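Local coordinates for protein glucuronoarabinoxylan endo-1,4-beta-xylanase (Clostridium papyrosolvens, PDB 4FMV) that probably hydrolyses internal beta-1,4 linkages of plant cell-wall polysaccharides such as xylan, this chain being the glycoside hydrolase family 30 part of a longer protein, at residues A[234-238]-A[280-284]; A[289-293]-A[350-354]; A[34-39]-A[75-81]. The contacts are given in a common frame with arbitrary orientation. Numbering follows the deposited sequence.

In the fold
The chain folds as a (beta/alpha)8 barrel with a beta domain at its side. From the N terminus, contact 3 closes first and joins the first two barrel helices, 31-40 and 67-78. Contact 1 follows. It ties the loop after strand 227-232 to the start of the last barrel helix, 282-291. Contact 2 then links the far end of that helix to strand 347-353 of the beta domain. The three loops come in series; none nests in or crosses another. The sites still touch. Lys282 of contact 1 reaches Asp354 of contact 2, Lys292 of contact 2 bonds to Gly39 of contact 3, and Ile280 packs on Ser36 and Leu37.

Contact 1 of 3, residues A[234-238]-A[280-284]; sequences YFDDD and IYKRA
This is a polar, arginine-centred contact near the surface of the barrel. It ties the loop after the seventh barrel strand, 227-232, to the start of the eighth helix, 282-291. It lies at the C-terminal end of the barrel strands, the face that carries the active site in (beta/alpha)8 enzymes. Segment 234-238 has no regular structure. It is extended at Tyr234 and Phe235, turns at Asp236 (phi/psi -59/-42), is extended at Asp237 and turns again at Asp238 (-96/7). Segment 280-284 is extended at Ile280 and Tyr281 and leads into helix 282-291. The nearest CA atoms are those of Asp238 and Lys282, 5.8 Å apart. Asp238 (chi1 m) points toward the helix start. Its carboxylate meets the Arg283 guanidinium in a two-pronged salt bridge: Arg283 NE to Asp238 OD1 is 2.7 Å and Arg283 NH2 to Asp238 OD2 is 3.1 Å. Asp238 OD1 also accepts the backbone Arg283 N at 3.0 Å. A water accepts from Lys282 N at 2.9 Å and makes a weak bond to Asp238 OD2. The loop folds around the Arg283 guanidinium (m, t, m for chi1 to chi3). Arg283 NH1 donates to Phe235 O at 3.0 Å and also to Pro270 O, and Asp237 C lies over one guanidinium face. Phe235 and Arg283 both pack on Met246 of helix 240-255, while Arg283 also touches Tyr264 of strand 261-266.

Contact 2 of 3, residues A[289-293]-A[350-354]; sequences QFAKF and SYVTD
The side-chain amide of Gln289 holds the Tyr351 carbonyl and the Thr353 hydroxyl through two hydrogen bonds. Thr353 OG1 donates to Gln289 OE1 at 2.6 Å, and Gln289 NE2 donates to Tyr351 O at 3.0 Å with an angle of 156°. Gln289 is helical (phi/psi -57/-27), with chi1 and chi2 both m and chi3 at 163°. CA to CB runs sideways, and the amide then swings over to the strand. Segment 350-354 is extended and lies on strand 347-353, with side chains alternating: Tyr351 and Thr353 (both chi1 m) point toward the helix, Ser350 and Val352 away. Segment 289-293 lies at the C-terminal end of helix 282-291. The nearest CA atoms are those of Gln289 and Tyr351, 7.4 Å apart. Packing lies next to the polar pair. The rings of Phe293 (chi1 -42°) and Tyr351 form an offset stack, with centroids 4.4 Å apart and planes at 20°. Phe293 CZ sits over the Tyr351 ring face, 3.2 Å from Tyr351 CD2. Strand 380-387 lies beside the contact, with Thr383 touching Phe293, and Thr353 OG1 also bonds to Met359 N. This packing of the last barrel helix against a beta domain, built mostly from strands that follow it in the chain with an N-terminal strand added, is characteristic of the GH30 fold, a (beta/alpha)8 barrel with a side beta structure.

Contact 3 of 3, residues A[34-39]-A[75-81]; sequences MNSLYG and KASAKGA
Two neighbouring helices of the outer layer of a (beta/alpha)8 barrel pack side by side here. Helix 31-40 supplies segment 34-39, and the last turn of helix 67-78 and the loop after it supply segment 75-81. They run in the same sense: CA atoms pair Met34 with Lys75 at 6.5 Å and Tyr38 with Lys79 at 5.9 Å. Segment 34-39 contains a wider pi-type turn. Tyr38 N bonds to Met34 O at 2.6 Å, and Gly39 N reaches the same Met34 O weakly at 3.5 Å. The other helix ends in a Schellman motif. Ala81 N bonds to Ala76 O at 3.1 Å and Gly80 N to Ser77 O at 2.9 Å, with Gly80 at phi/psi 87/7, angles that suit glycine. The seam is mainly apolar. Tyr38 (chi1 m) turns a ring face to Ala76 and its edge to Ala81; Tyr38 CD2 is 4.1 Å from Ala76 CB and 3.6 Å from Ala81 CB. Met34 (m, m, m) lays CE 4.0 Å from Ala76 CB and CG 3.7 Å from Lys75 CD. Lys79 CB is 3.7 Å from Tyr38 CB. The Lys79 chain passes Gly39, with Lys79 CG 3.9 Å from Gly39 N, and Lys79 NZ makes a weak 3.3 Å hydrogen bond to Asn35 OD1. Beneath the seam, Met34, Tyr38 and Ala76 all touch Leu46 of barrel strand 45-49, and Tyr38 OH bonds to Ile45 O.

Contact 1 of 3, residues A[234-238]-A[280-284]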
# COMPACT_ATOMS: atom_id res chain seq x y z
N TYR A 234 -9.68 -2.86 -1.17
CA TYR A 234 -10.74 -1.91 -0.86
C TYR A 234 -11.69 -2.52 0.15
O TYR A 234 -11.67 -3.74 0.40
CB TYR A 234 -11.48 -1.46 -2.14
CG TYR A 234 -12.35 -2.55 -2.71
CD1 TYR A 234 -13.66 -2.71 -2.27
CD2 TYR A 234 -11.85 -3.44 -3.66
CE1 TYR A 234 -14.48 -3.73 -2.76
CE2 TYR A 234 -12.68 -4.45 -4.18
CZ TYR A 234 -13.98 -4.59 -3.72
OH TYR A 234 -14.80 -5.58 -4.21
N PHE A 235 -12.51 -1.65 0.75
CA PHE A 235 -13.61 -2.08 1.60
C PHE A 235 -14.86 -1.40 1.06
O PHE A 235 -14.81 -0.27 0.55
CB PHE A 235 -13.35 -1.75 3.07
CG PHE A 235 -12.20 -2.54 3.66
CD1 PHE A 235 -10.89 -2.10 3.50
CD2 PHE A 235 -12.43 -3.73 4.34
CE1 PHE A 235 -9.83 -2.84 4.00
CE2 PHE A 235 -11.38 -4.47 4.86
CZ PHE A 235 -10.07 -4.02 4.69
N ASP A 236 -15.98 -2.10 1.19
CA ASP A 236 -17.22 -1.75 0.52
C ASP A 236 -17.80 -0.37 0.80
O ASP A 236 -18.33 0.26 -0.11
CB ASP A 236 -18.30 -2.79 0.84
CG ASP A 236 -18.10 -4.09 0.09
OD1 ASP A 236 -17.36 -4.12 -0.92
OD2 ASP A 236 -18.71 -5.08 0.50
N ASP A 237 -17.77 0.06 2.05
CA ASP A 237 -18.52 1.25 2.44
C ASP A 237 -18.07 1.76 3.80
O ASP A 237 -17.13 1.22 4.40
CB ASP A 237 -20.02 0.94 2.49
CG ASP A 237 -20.34 -0.16 3.47
OD1 ASP A 237 -19.74 -0.18 4.56
OD2 ASP A 237 -21.18 -1.02 3.14
N ASP A 238 -18.76 2.79 4.29
CA ASP A 238 -18.39 3.48 5.51
C ASP A 238 -19.11 3.01 6.79
O ASP A 238 -19.00 3.66 7.83
CB ASP A 238 -18.46 5.00 5.33
CG ASP A 238 -17.49 5.49 4.26
OD1 ASP A 238 -16.29 5.15 4.32
OD2 ASP A 238 -17.93 6.20 3.34
N ILE A 280 -15.01 13.35 0.70
CA ILE A 280 -14.01 12.41 1.22
C ILE A 280 -14.67 11.41 2.18
O ILE A 280 -15.27 11.82 3.16
CB ILE A 280 -12.89 13.16 1.98
CG1 ILE A 280 -12.21 14.18 1.05
CG2 ILE A 280 -11.85 12.17 2.53
CD1 ILE A 280 -11.50 13.57 -0.14
N TYR A 281 -14.55 10.12 1.90
CA TYR A 281 -15.21 9.09 2.68
C TYR A 281 -14.51 8.79 3.98
O TYR A 281 -13.31 9.01 4.13
CB TYR A 281 -15.31 7.79 1.88
CG TYR A 281 -16.18 7.88 0.65
CD1 TYR A 281 -17.32 8.70 0.62
CD2 TYR A 281 -15.88 7.15 -0.47
CE1 TYR A 281 -18.13 8.75 -0.53
CE2 TYR A 281 -16.66 7.20 -1.60
CZ TYR A 281 -17.78 8.00 -1.63
OH TYR A 281 -18.55 8.01 -2.79
N LYS A 282 -15.27 8.27 4.94
CA LYS A 282 -14.69 7.90 6.23
C LYS A 282 -13.48 6.98 6.09
O LYS A 282 -12.49 7.14 6.80
CB LYS A 282 -15.75 7.28 7.14
CG LYS A 282 -15.26 7.00 8.57
CD LYS A 282 -16.47 6.67 9.47
CE LYS A 282 -17.42 7.87 9.54
NZ LYS A 282 -16.79 8.96 10.35
N ARG A 283 -13.56 6.01 5.17
CA ARG A 283 -12.45 5.09 4.91
C ARG A 283 -11.15 5.82 4.60
O ARG A 283 -10.07 5.33 4.96
CB ARG A 283 -12.79 4.11 3.78
CG ARG A 283 -13.73 2.96 4.18
CD ARG A 283 -14.45 2.44 2.94
NE ARG A 283 -15.43 3.42 2.49
CZ ARG A 283 -15.97 3.47 1.28
NH1 ARG A 283 -15.62 2.59 0.37
NH2 ARG A 283 -16.85 4.42 0.99
N ALA A 284 -11.23 6.98 3.94
CA ALA A 284 -10.02 7.76 3.65
C ALA A 284 -9.34 8.21 4.94
O ALA A 284 -8.12 8.22 5.03
CB ALA A 284 -10.37 8.99 2.77
O HOH W 1 -18.11 8.46 4.42

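Contact 2 of 3, residues A[289-293]-A[350-354]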
# COMPACT_ATOMS: atom_id res chain seq x y z
N GLN A 289 -5.24 8.00 9.49
CA GLN A 289 -4.77 7.79 10.86
C GLN A 289 -3.36 7.21 10.85
O GLN A 289 -2.59 7.38 11.82
CB GLN A 289 -5.69 6.81 11.59
CG GLN A 289 -7.12 7.29 11.78
CD GLN A 289 -7.29 8.31 12.88
OE1 GLN A 289 -8.30 9.01 12.94
NE2 GLN A 289 -6.30 8.41 13.77
N PHE A 290 -3.04 6.50 9.77
CA PHE A 290 -1.69 5.99 9.50
C PHE A 290 -0.88 6.99 8.69
O PHE A 290 0.19 7.43 9.15
CB PHE A 290 -1.73 4.64 8.79
CG PHE A 290 -2.29 3.51 9.65
CD1 PHE A 290 -3.65 3.24 9.65
CD2 PHE A 290 -1.45 2.75 10.45
CE1 PHE A 290 -4.17 2.22 10.46
CE2 PHE A 290 -1.96 1.72 11.24
CZ PHE A 290 -3.32 1.45 11.25
N ALA A 291 -1.36 7.30 7.48
CA ALA A 291 -0.60 8.06 6.47
C ALA A 291 -0.12 9.40 6.93
O ALA A 291 1.01 9.79 6.65
CB ALA A 291 -1.44 8.27 5.23
N LYS A 292 -1.00 10.14 7.59
CA LYS A 292 -0.70 11.52 7.95
C LYS A 292 0.45 11.55 8.93
O LYS A 292 1.36 12.38 8.80
CB LYS A 292 -1.92 12.20 8.57
CG LYS A 292 -1.73 13.71 8.87
CD LYS A 292 -1.39 14.53 7.63
CE LYS A 292 -1.34 16.05 7.93
NZ LYS A 292 -1.19 16.81 6.63
N PHE A 293 0.37 10.70 9.96
CA PHE A 293 1.35 10.75 11.03
C PHE A 293 2.57 9.82 10.95
O PHE A 293 3.59 10.12 11.57
CB PHE A 293 0.63 10.61 12.39
CG PHE A 293 -0.63 11.43 12.45
CD1 PHE A 293 -0.55 12.82 12.49
CD2 PHE A 293 -1.87 10.83 12.40
CE1 PHE A 293 -1.69 13.58 12.50
CE2 PHE A 293 -3.02 11.59 12.41
CZ PHE A 293 -2.93 12.98 12.47
N SER A 350 -4.07 13.65 20.06
CA SER A 350 -4.74 12.50 19.50
C SER A 350 -5.66 12.91 18.37
O SER A 350 -6.08 14.06 18.27
CB SER A 350 -5.54 11.78 20.57
OG SER A 350 -6.63 12.58 20.98
N TYR A 351 -5.96 11.95 17.51
CA TYR A 351 -6.85 12.18 16.39
C TYR A 351 -7.67 10.92 16.29
O TYR A 351 -7.09 9.82 16.35
CB TYR A 351 -6.04 12.37 15.10
CG TYR A 351 -5.11 13.56 15.14
CD1 TYR A 351 -5.55 14.82 14.78
CD2 TYR A 351 -3.80 13.42 15.56
CE1 TYR A 351 -4.71 15.92 14.82
CE2 TYR A 351 -2.94 14.51 15.61
CZ TYR A 351 -3.41 15.76 15.24
OH TYR A 351 -2.58 16.85 15.26
N VAL A 352 -8.99 11.05 16.13
CA VAL A 352 -9.84 9.87 16.22
C VAL A 352 -10.79 9.75 15.05
O VAL A 352 -11.34 10.74 14.59
CB VAL A 352 -10.64 9.83 17.56
CG1 VAL A 352 -11.58 11.00 17.65
CG2 VAL A 352 -11.43 8.51 17.70
N THR A 353 -10.97 8.53 14.56
CA THR A 353 -11.99 8.23 13.56
C THR A 353 -12.94 7.17 14.12
O THR A 353 -12.52 6.11 14.58
CB THR A 353 -11.38 7.76 12.24
OG1 THR A 353 -10.60 8.81 11.64
CG2 THR A 353 -12.47 7.33 11.26
N ASP A 354 -14.23 7.47 14.09
CA ASP A 354 -15.28 6.55 14.53
C ASP A 354 -16.57 6.91 13.78
O ASP A 354 -16.52 7.61 12.76
CB ASP A 354 -15.43 6.52 16.07
CG ASP A 354 -16.14 7.73 16.62
OD1 ASP A 354 -16.33 8.71 15.87
OD2 ASP A 354 -16.49 7.72 17.82

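Contact 3 of 3, residues A[34-39]-A[75-81]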
# COMPACT_ATOMS: atom_id res chain seq x y z
N MET A 34 -6.88 15.43 -4.79
CA MET A 34 -5.46 15.18 -4.48
C MET A 34 -4.96 16.00 -3.29
O MET A 34 -4.17 15.51 -2.47
CB MET A 34 -4.58 15.42 -5.72
CG MET A 34 -4.92 14.48 -6.88
SD MET A 34 -4.83 12.70 -6.42
CE MET A 34 -3.05 12.47 -6.45
N ASN A 35 -5.44 17.24 -3.17
CA ASN A 35 -5.08 18.10 -2.03
C ASN A 35 -5.65 17.58 -0.73
O ASN A 35 -5.01 17.64 0.32
CB ASN A 35 -5.50 19.57 -2.25
CG ASN A 35 -4.70 20.26 -3.34
OD1 ASN A 35 -3.64 19.77 -3.75
ND2 ASN A 35 -5.21 21.40 -3.82
N SER A 36 -6.87 17.03 -0.80
CA SER A 36 -7.49 16.45 0.39
C SER A 36 -6.74 15.19 0.82
O SER A 36 -6.43 15.02 2.00
CB SER A 36 -8.96 16.11 0.13
OG SER A 36 -9.75 17.29 -0.06
N LEU A 37 -6.47 14.31 -0.14
CA LEU A 37 -5.85 13.02 0.17
C LEU A 37 -4.35 13.10 0.39
O LEU A 37 -3.81 12.52 1.35
CB LEU A 37 -6.15 12.02 -0.96
CG LEU A 37 -7.63 11.65 -1.09
CD1 LEU A 37 -7.80 10.53 -2.06
CD2 LEU A 37 -8.20 11.25 0.29
N TYR A 38 -3.66 13.77 -0.54
CA TYR A 38 -2.21 13.88 -0.46
C TYR A 38 -1.69 15.00 0.42
O TYR A 38 -0.61 14.85 1.00
CB TYR A 38 -1.56 13.79 -1.86
CG TYR A 38 -1.71 12.36 -2.34
CD1 TYR A 38 -2.95 11.88 -2.80
CD2 TYR A 38 -0.66 11.45 -2.23
CE1 TYR A 38 -3.11 10.55 -3.19
CE2 TYR A 38 -0.82 10.12 -2.61
CZ TYR A 38 -2.04 9.68 -3.09
OH TYR A 38 -2.20 8.36 -3.46
N GLY A 39 -2.35 16.16 0.43
CA GLY A 39 -2.08 17.17 1.45
C GLY A 39 -2.64 17.04 2.86
O GLY A 39 -1.89 16.77 3.80
N LYS A 75 0.54 15.54 -9.29
CA LYS A 75 -0.12 16.07 -8.09
C LYS A 75 0.35 15.36 -6.81
O LYS A 75 0.60 16.01 -5.79
CB LYS A 75 -1.65 16.02 -8.23
CG LYS A 75 -2.19 17.03 -9.25
CD LYS A 75 -3.68 16.88 -9.43
CE LYS A 75 -4.21 17.83 -10.53
NZ LYS A 75 -3.68 17.50 -11.86
N ALA A 76 0.47 14.04 -6.88
CA ALA A 76 0.95 13.27 -5.75
C ALA A 76 2.39 13.67 -5.41
O ALA A 76 2.71 13.89 -4.25
CB ALA A 76 0.84 11.74 -6.02
N SER A 77 3.24 13.79 -6.43
CA SER A 77 4.64 14.10 -6.23
C SER A 77 4.85 15.46 -5.59
O SER A 77 5.77 15.65 -4.81
CB SER A 77 5.41 14.08 -7.56
OG SER A 77 5.41 12.78 -8.12
N ALA A 78 4.01 16.43 -5.96
CA ALA A 78 4.16 17.79 -5.45
C ALA A 78 3.86 17.81 -3.96
O ALA A 78 4.21 18.76 -3.26
CB ALA A 78 3.21 18.75 -6.22
N LYS A 79 3.16 16.77 -3.49
CA LYS A 79 2.81 16.61 -2.07
C LYS A 79 3.79 15.70 -1.34
O LYS A 79 3.55 15.29 -0.20
CB LYS A 79 1.38 16.08 -1.90
CG LYS A 79 0.28 17.06 -2.30
CD LYS A 79 0.36 18.33 -1.48
CE LYS A 79 -0.80 19.27 -1.78
NZ LYS A 79 -0.50 20.11 -2.96
N GLY A 80 4.85 15.30 -2.03
CA GLY A 80 5.86 14.46 -1.41
C GLY A 80 5.60 12.95 -1.49
O GLY A 80 6.33 12.17 -0.87
N ALA A 81 4.57 12.52 -2.22
CA ALA A 81 4.34 11.08 -2.37
C ALA A 81 5.26 10.46 -3.39
O ALA A 81 5.71 11.15 -4.31
CB ALA A 81 2.88 10.79 -2.76